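Local coordinates for probable thiol peroxidase (Chromobacterium violaceum, PDB 3KEB), which probably acts as a peroxidase of the redoxin family, which belongs to the thioredoxin clan, at residues P50-T55 against L83-I88; G19-K24 against S137-L142; L56-E61 against T89-S94. All coordinates share one frame; numbering follows the deposited sequence.

Contact 1. Residues P50-T55 against L83-I88; sequences PKLIVT and LKLIVI
P50-T55 and L83-I88 run side by side as a buried parallel strand pair deep in the central mixed sheet, with K51 beside K84, I53 beside I86 and T55 beside I88. The axes come within 4.6 Å of each other at 18°, and five backbone hydrogen bonds join them. L52 takes part with both groups: its N gives a bond of 2.8 Å to K84 O, and its O accepts from I86 N. V54 does the same with I86 O and I88 N, while K84 N reaches back to P50 O. These are the two strands of a beta-alpha-beta crossover, with helix 67-77 as the connection, in a thioredoxin-like fold. On the face carrying K51, I53, I86 and I88, I86 CD1 lies 3.8 Å from K51 CD, and I88 CD1 meets I53 CG2 at the same spacing. On the other face, which helix 67-77 covers through L70 and L77, L85 has CG anti to its backbone N (chi1 -179°). From there its CD1 reaches V54 CG2 at 4.0 Å and also sits 3.3 Å from L52 O. The K51 ammonium turns elsewhere, to F46 O and T49 O.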
# COMPACT_ATOMS: atom_id res chain seq x y z
N PRO A 50 6.26 21.18 15.96
CA PRO A 50 5.95 21.58 14.61
C PRO A 50 6.29 20.43 13.70
O PRO A 50 7.05 19.55 14.08
CB PRO A 50 6.87 22.78 14.35
CG PRO A 50 7.86 22.79 15.46
CD PRO A 50 7.40 21.91 16.54
N LYS A 51 5.69 20.44 12.53
CA LYS A 51 5.92 19.36 11.57
C LYS A 51 5.84 19.72 10.16
O LYS A 51 5.24 20.71 9.78
CB LYS A 51 5.00 18.22 11.82
CG LYS A 51 3.57 18.55 11.92
CD LYS A 51 3.21 17.87 13.17
CE LYS A 51 1.90 18.16 13.67
NZ LYS A 51 2.00 18.19 15.24
N LEU A 52 6.50 18.89 9.38
CA LEU A 52 6.58 19.01 7.93
C LEU A 52 5.96 17.70 7.41
O LEU A 52 6.54 16.61 7.56
CB LEU A 52 8.05 19.15 7.49
CG LEU A 52 8.22 19.64 6.07
CD1 LEU A 52 7.54 21.05 5.76
CD2 LEU A 52 9.72 19.73 5.72
N ILE A 53 4.73 17.79 6.94
CA ILE A 53 4.02 16.63 6.34
C ILE A 53 4.30 16.57 4.83
O ILE A 53 4.27 17.58 4.15
CB ILE A 53 2.53 16.70 6.62
CG1 ILE A 53 2.26 16.63 8.13
CG2 ILE A 53 1.75 15.61 5.85
CD1 ILE A 53 0.89 16.86 8.47
N VAL A 54 4.67 15.40 4.34
CA VAL A 54 4.93 15.22 2.95
C VAL A 54 4.22 13.97 2.51
O VAL A 54 4.38 12.92 3.15
CB VAL A 54 6.47 15.03 2.67
CG1 VAL A 54 6.71 14.64 1.28
CG2 VAL A 54 7.26 16.35 2.96
N THR A 55 3.45 14.11 1.44
CA THR A 55 2.90 12.96 0.75
C THR A 55 3.81 12.68 -0.45
O THR A 55 4.27 13.59 -1.13
CB THR A 55 1.47 13.22 0.29
OG1 THR A 55 1.42 14.46 -0.49
CG2 THR A 55 0.55 13.29 1.50
N LEU A 83 11.77 20.26 13.51
CA LEU A 83 10.64 20.08 12.66
C LEU A 83 10.50 18.57 12.41
O LEU A 83 11.45 17.95 11.84
CB LEU A 83 10.89 20.86 11.38
CG LEU A 83 9.77 21.62 10.69
CD1 LEU A 83 9.22 22.69 11.59
CD2 LEU A 83 10.28 22.23 9.39
N LYS A 84 9.39 18.02 12.82
CA LYS A 84 9.12 16.58 12.68
C LYS A 84 8.64 16.27 11.26
O LYS A 84 7.56 16.74 10.84
CB LYS A 84 8.07 16.11 13.71
CG LYS A 84 7.65 14.68 13.62
CD LYS A 84 8.81 13.71 13.91
CE LYS A 84 8.44 12.23 13.82
NZ LYS A 84 9.60 11.42 14.29
N LEU A 85 9.41 15.46 10.55
CA LEU A 85 9.09 15.04 9.19
C LEU A 85 8.16 13.83 9.27
O LEU A 85 8.52 12.78 9.90
CB LEU A 85 10.37 14.67 8.43
CG LEU A 85 10.15 14.24 6.96
CD1 LEU A 85 9.29 15.27 6.20
CD2 LEU A 85 11.41 13.98 6.25
N ILE A 86 6.97 14.00 8.70
CA ILE A 86 5.92 12.97 8.65
C ILE A 86 5.62 12.67 7.15
O ILE A 86 5.09 13.52 6.42
CB ILE A 86 4.61 13.42 9.34
CG1 ILE A 86 4.89 13.76 10.82
CG2 ILE A 86 3.58 12.31 9.25
CD1 ILE A 86 3.72 14.48 11.53
N VAL A 87 6.01 11.47 6.71
CA VAL A 87 5.82 11.03 5.34
C VAL A 87 4.58 10.15 5.30
O VAL A 87 4.45 9.22 6.11
CB VAL A 87 7.05 10.25 4.83
CG1 VAL A 87 6.78 9.59 3.45
CG2 VAL A 87 8.28 11.17 4.77
N ILE A 88 3.67 10.43 4.37
CA ILE A 88 2.43 9.70 4.22
C ILE A 88 2.35 9.18 2.79
O ILE A 88 2.57 9.96 1.83
CB ILE A 88 1.18 10.56 4.54
CG1 ILE A 88 1.32 11.14 5.97
CG2 ILE A 88 -0.14 9.73 4.36
CD1 ILE A 88 0.25 12.16 6.37

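Contact 2. Residues G19-K24 against S137-L142; sequences GDFPRK and SPAIIL
F21 reaches from the loop 19-24 to A139 and I141 of strand 139-143 with the CE1-CZ corner of its ring. Its CB leaves the loop to one side of the strand. CG lies anti to the backbone N (chi1 -178°), and from there the ring extends toward the strand with CE1 and CZ leading. CE1 meets A139 CB at 3.5 Å, the tightest approach between the two segments, and it also comes to 4.2 Å from I141 CD1. CZ, the far corner, touches three things: A139 CB at 3.8 Å, I141 CG1 at 4.1 Å, and I140 O, which is met at the ring edge, near its plane, 4.0 Å from CZ. A139 CB and I141 CG1 approach obliquely, and F21 and I141 reach toward each other tip to tip. The strand belongs to the central sheet of the thioredoxin-like fold, running antiparallel between strands 51-55 and 149-154, so the loop covers the sheet face that bears A139 and I141. I140 and L142 point to the other face, where I167 of helix 164-177 packs on both. P22, next along the loop, touches the tip of I141: P22 CG stands 4.1 Å from I141 CD1, the two side chains crossing at about a right angle. No hydrogen bond links the segments, and what holds them together is apolar contact. The loop finds its polar ties one strand further on, where P22 O accepts a hydrogen bond from S152 OG and K24 NZ binds H150 O. The F21 ring touches S152 and R154 there as well.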
# COMPACT_ATOMS: atom_id res chain seq x y z
N GLY A 19 -10.03 17.01 -3.94
CA GLY A 19 -10.21 17.29 -2.52
C GLY A 19 -9.75 18.69 -2.18
O GLY A 19 -9.19 19.38 -3.02
N ASP A 20 -9.92 19.07 -0.93
CA ASP A 20 -9.57 20.40 -0.43
C ASP A 20 -8.20 20.34 0.26
O ASP A 20 -8.05 19.85 1.37
CB ASP A 20 -10.60 20.87 0.59
CG ASP A 20 -11.98 21.14 -0.04
OD1 ASP A 20 -12.07 21.34 -1.27
OD2 ASP A 20 -12.97 21.19 0.72
N PHE A 21 -7.23 20.90 -0.40
CA PHE A 21 -5.85 20.85 0.10
C PHE A 21 -5.73 21.94 1.16
O PHE A 21 -6.23 23.07 0.95
CB PHE A 21 -4.91 21.11 -1.07
CG PHE A 21 -3.44 21.05 -0.69
CD1 PHE A 21 -2.89 19.90 -0.27
CD2 PHE A 21 -2.63 22.17 -0.83
CE1 PHE A 21 -1.56 19.84 0.04
CE2 PHE A 21 -1.30 22.13 -0.51
CZ PHE A 21 -0.77 20.97 -0.07
N PRO A 22 -5.17 21.61 2.34
CA PRO A 22 -5.04 22.64 3.41
C PRO A 22 -4.23 23.85 2.99
O PRO A 22 -3.24 23.75 2.22
CB PRO A 22 -4.36 21.90 4.55
CG PRO A 22 -4.72 20.47 4.32
CD PRO A 22 -4.67 20.31 2.82
N ARG A 23 -4.67 25.00 3.49
CA ARG A 23 -4.07 26.30 3.16
C ARG A 23 -3.52 26.98 4.39
O ARG A 23 -3.90 26.64 5.52
CB ARG A 23 -5.11 27.22 2.54
CG ARG A 23 -5.56 26.78 1.17
CD ARG A 23 -6.40 27.88 0.49
NE ARG A 23 -7.58 27.30 -0.14
CZ ARG A 23 -8.64 27.99 -0.51
NH1 ARG A 23 -8.67 29.31 -0.35
NH2 ARG A 23 -9.67 27.37 -1.06
N LYS A 24 -2.64 27.95 4.16
CA LYS A 24 -2.09 28.78 5.22
C LYS A 24 -3.21 29.27 6.12
O LYS A 24 -4.22 29.81 5.62
CB LYS A 24 -1.35 29.99 4.60
CG LYS A 24 -0.91 30.99 5.64
CD LYS A 24 0.42 31.76 5.31
CE LYS A 24 1.28 32.00 6.64
NZ LYS A 24 2.79 31.62 6.69
N SER A 137 -1.18 12.24 -4.22
CA SER A 137 -0.43 13.18 -5.02
C SER A 137 0.66 13.86 -4.14
O SER A 137 0.43 14.11 -2.96
CB SER A 137 -1.38 14.19 -5.67
OG SER A 137 -0.76 14.70 -6.82
N PRO A 138 1.83 14.12 -4.68
CA PRO A 138 2.89 14.66 -3.84
C PRO A 138 2.66 16.13 -3.38
O PRO A 138 2.24 16.98 -4.17
CB PRO A 138 4.13 14.54 -4.71
CG PRO A 138 3.59 14.51 -6.07
CD PRO A 138 2.37 13.67 -5.96
N ALA A 139 2.84 16.37 -2.08
CA ALA A 139 2.53 17.64 -1.44
C ALA A 139 3.34 17.82 -0.17
O ALA A 139 3.98 16.88 0.37
CB ALA A 139 1.00 17.76 -1.17
N ILE A 140 3.45 19.07 0.23
CA ILE A 140 4.19 19.39 1.44
C ILE A 140 3.41 20.35 2.22
O ILE A 140 2.82 21.26 1.64
CB ILE A 140 5.62 19.94 1.16
CG1 ILE A 140 6.39 20.13 2.47
CG2 ILE A 140 5.62 21.28 0.34
CD1 ILE A 140 7.97 20.24 2.21
N ILE A 141 3.40 20.17 3.53
CA ILE A 141 2.69 21.09 4.44
C ILE A 141 3.48 21.32 5.69
O ILE A 141 3.82 20.39 6.40
CB ILE A 141 1.34 20.50 4.89
CG1 ILE A 141 0.46 20.15 3.71
CG2 ILE A 141 0.58 21.48 5.86
CD1 ILE A 141 -0.81 19.38 4.10
N LEU A 142 3.82 22.58 5.94
CA LEU A 142 4.49 23.01 7.15
C LEU A 142 3.41 23.49 8.12
O LEU A 142 2.63 24.43 7.81
CB LEU A 142 5.44 24.17 6.87
CG LEU A 142 6.08 24.86 8.06
CD1 LEU A 142 7.05 23.93 8.80
CD2 LEU A 142 6.72 26.23 7.59

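Contact 3. Residues L56-E61 against T89-S94; sequences LLSVDE and TVDSPS
S58 OG lies anti to its backbone N (chi1 159°) and D91 CG lies anti to its carbonyl carbon (chi1 -62°), and the two side chains meet where the segments face each other. S58 OG donates to D91 OD1 over 2.7 Å, on the syn lone pair. Next to it V59 N gives a bond of 2.9 Å to D91 OD2, also on the syn side and only 16° out of the carboxylate plane. A third donor, T89 OG1, comes to D91 OD2 from above that plane at 2.7 Å. With both oxygens engaged from different directions, rotation of the carboxylate is well restrained. The two hydroxyls are relays: S58 OG accepts from D60 N and T89 OG1 from D91 N, each making an ST turn. T89 CG2 adds an apolar touch, 3.9 Å from L56 CB. Nearer the strands, a water donates to L56 O and accepts from V90 N at 3.0 Å; it also contacts L57 O, at a doubtfully short distance. In peroxiredoxins the loop and helix after the strand equivalent to 51-55 carry the peroxidatic cysteine; this chain contains no cysteine. D60 and E61 form salt bridges with R98 and K38 of the second subunit, placing the loop at the dimer interface. The two segments leave the C-terminal ends of neighbouring parallel strands 51-55 and 84-89; the first leads on to helix 67-77, whose L69 and L70 touch L56, and the second enters helix 93-103, whose L96 packs on V59, T89 and D91.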
# COMPACT_ATOMS: atom_id res chain seq x y z
N LEU A 56 4.16 11.41 -0.60
CA LEU A 56 4.94 10.92 -1.75
C LEU A 56 4.07 9.92 -2.47
O LEU A 56 2.97 9.50 -1.93
CB LEU A 56 6.26 10.25 -1.29
CG LEU A 56 7.25 10.98 -0.36
CD1 LEU A 56 8.30 10.04 0.21
CD2 LEU A 56 7.88 12.13 -1.08
N LEU A 57 4.38 9.66 -3.74
CA LEU A 57 3.69 8.59 -4.44
C LEU A 57 3.94 7.28 -3.75
O LEU A 57 3.03 6.49 -3.32
CB LEU A 57 4.06 8.51 -5.92
CG LEU A 57 3.65 9.67 -6.80
CD1 LEU A 57 4.18 9.48 -8.26
CD2 LEU A 57 2.03 9.77 -6.76
N SER A 58 5.23 6.97 -3.51
CA SER A 58 5.49 5.81 -2.80
C SER A 58 7.06 5.86 -2.41
O SER A 58 7.73 6.57 -3.08
CB SER A 58 5.48 4.62 -3.72
OG SER A 58 6.20 3.46 -3.18
N VAL A 59 7.47 5.25 -1.33
CA VAL A 59 8.91 5.05 -0.97
C VAL A 59 9.66 4.11 -1.93
O VAL A 59 10.91 4.04 -1.88
CB VAL A 59 9.12 4.49 0.49
CG1 VAL A 59 8.69 5.48 1.55
CG2 VAL A 59 8.42 3.12 0.70
N ASP A 60 8.95 3.47 -2.84
CA ASP A 60 9.55 2.65 -3.87
C ASP A 60 9.54 3.28 -5.24
O ASP A 60 9.79 2.62 -6.23
CB ASP A 60 8.90 1.27 -3.84
CG ASP A 60 9.37 0.45 -2.66
OD1 ASP A 60 10.60 0.23 -2.58
OD2 ASP A 60 8.55 -0.00 -1.86
N GLU A 61 9.23 4.57 -5.32
CA GLU A 61 9.54 5.38 -6.51
C GLU A 61 10.88 6.07 -6.22
O GLU A 61 11.28 6.18 -5.06
CB GLU A 61 8.48 6.44 -6.76
CG GLU A 61 7.10 5.89 -7.24
CD GLU A 61 7.14 5.20 -8.63
OE1 GLU A 61 7.94 5.62 -9.53
OE2 GLU A 61 6.37 4.21 -8.81
N THR A 89 2.04 7.88 2.65
CA THR A 89 1.86 7.31 1.35
C THR A 89 0.85 6.18 1.35
O THR A 89 0.37 5.74 2.39
CB THR A 89 3.16 6.74 0.72
OG1 THR A 89 3.45 5.48 1.30
CG2 THR A 89 4.43 7.63 0.92
N VAL A 90 0.59 5.66 0.17
CA VAL A 90 -0.27 4.51 -0.03
C VAL A 90 0.40 3.18 0.20
O VAL A 90 -0.26 2.13 0.16
CB VAL A 90 -0.93 4.54 -1.47
CG1 VAL A 90 -0.01 3.93 -2.54
CG2 VAL A 90 -2.27 3.84 -1.43
N ASP A 91 1.70 3.21 0.42
CA ASP A 91 2.45 1.98 0.67
C ASP A 91 1.91 1.25 1.88
O ASP A 91 1.38 1.87 2.83
CB ASP A 91 3.92 2.28 0.91
CG ASP A 91 4.57 2.91 -0.25
OD1 ASP A 91 4.45 2.35 -1.38
OD2 ASP A 91 5.26 3.95 -0.06
N SER A 92 2.08 -0.07 1.88
CA SER A 92 1.71 -0.86 3.04
C SER A 92 2.66 -0.52 4.22
O SER A 92 3.84 -0.18 4.00
CB SER A 92 1.81 -2.34 2.77
OG SER A 92 3.16 -2.70 2.49
N PRO A 93 2.18 -0.71 5.47
CA PRO A 93 3.12 -0.63 6.57
C PRO A 93 4.34 -1.53 6.39
O PRO A 93 5.46 -1.13 6.73
CB PRO A 93 2.28 -1.04 7.76
CG PRO A 93 0.88 -0.63 7.42
CD PRO A 93 0.79 -0.86 5.92
N SER A 94 4.15 -2.74 5.89
CA SER A 94 5.27 -3.67 5.68
C SER A 94 6.35 -3.08 4.76
O SER A 94 7.57 -3.25 5.00
CB SER A 94 4.76 -5.01 5.11
OG SER A 94 3.64 -5.46 5.90
O HOH W 1 1.02 7.40 -2.25

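How the contacts relate
Along the chain the segments come in the order 19-24, 50-55, 56-61, 83-88, 89-94, 137-142, so contacts 1 and 3 both fall inside the long loop closed by contact 2. Contact 3 continues contact 1 directly beyond the strand ends, their centres about 15 Å apart, with L56 N still bonded to I88 O. Contact 2 lies about 12 Å from contact 1 between centres and shares its sheet, strand 139-143 pairing with 51-55; T55 OG1 probably bonds S137 O. Contacts 2 and 3, about 18 Å apart between centres, sit on opposite sides of the chain's centre. Contacts 1 and 2 thus build the central sheet and its loop cover; contact 3 reaches the second subunit.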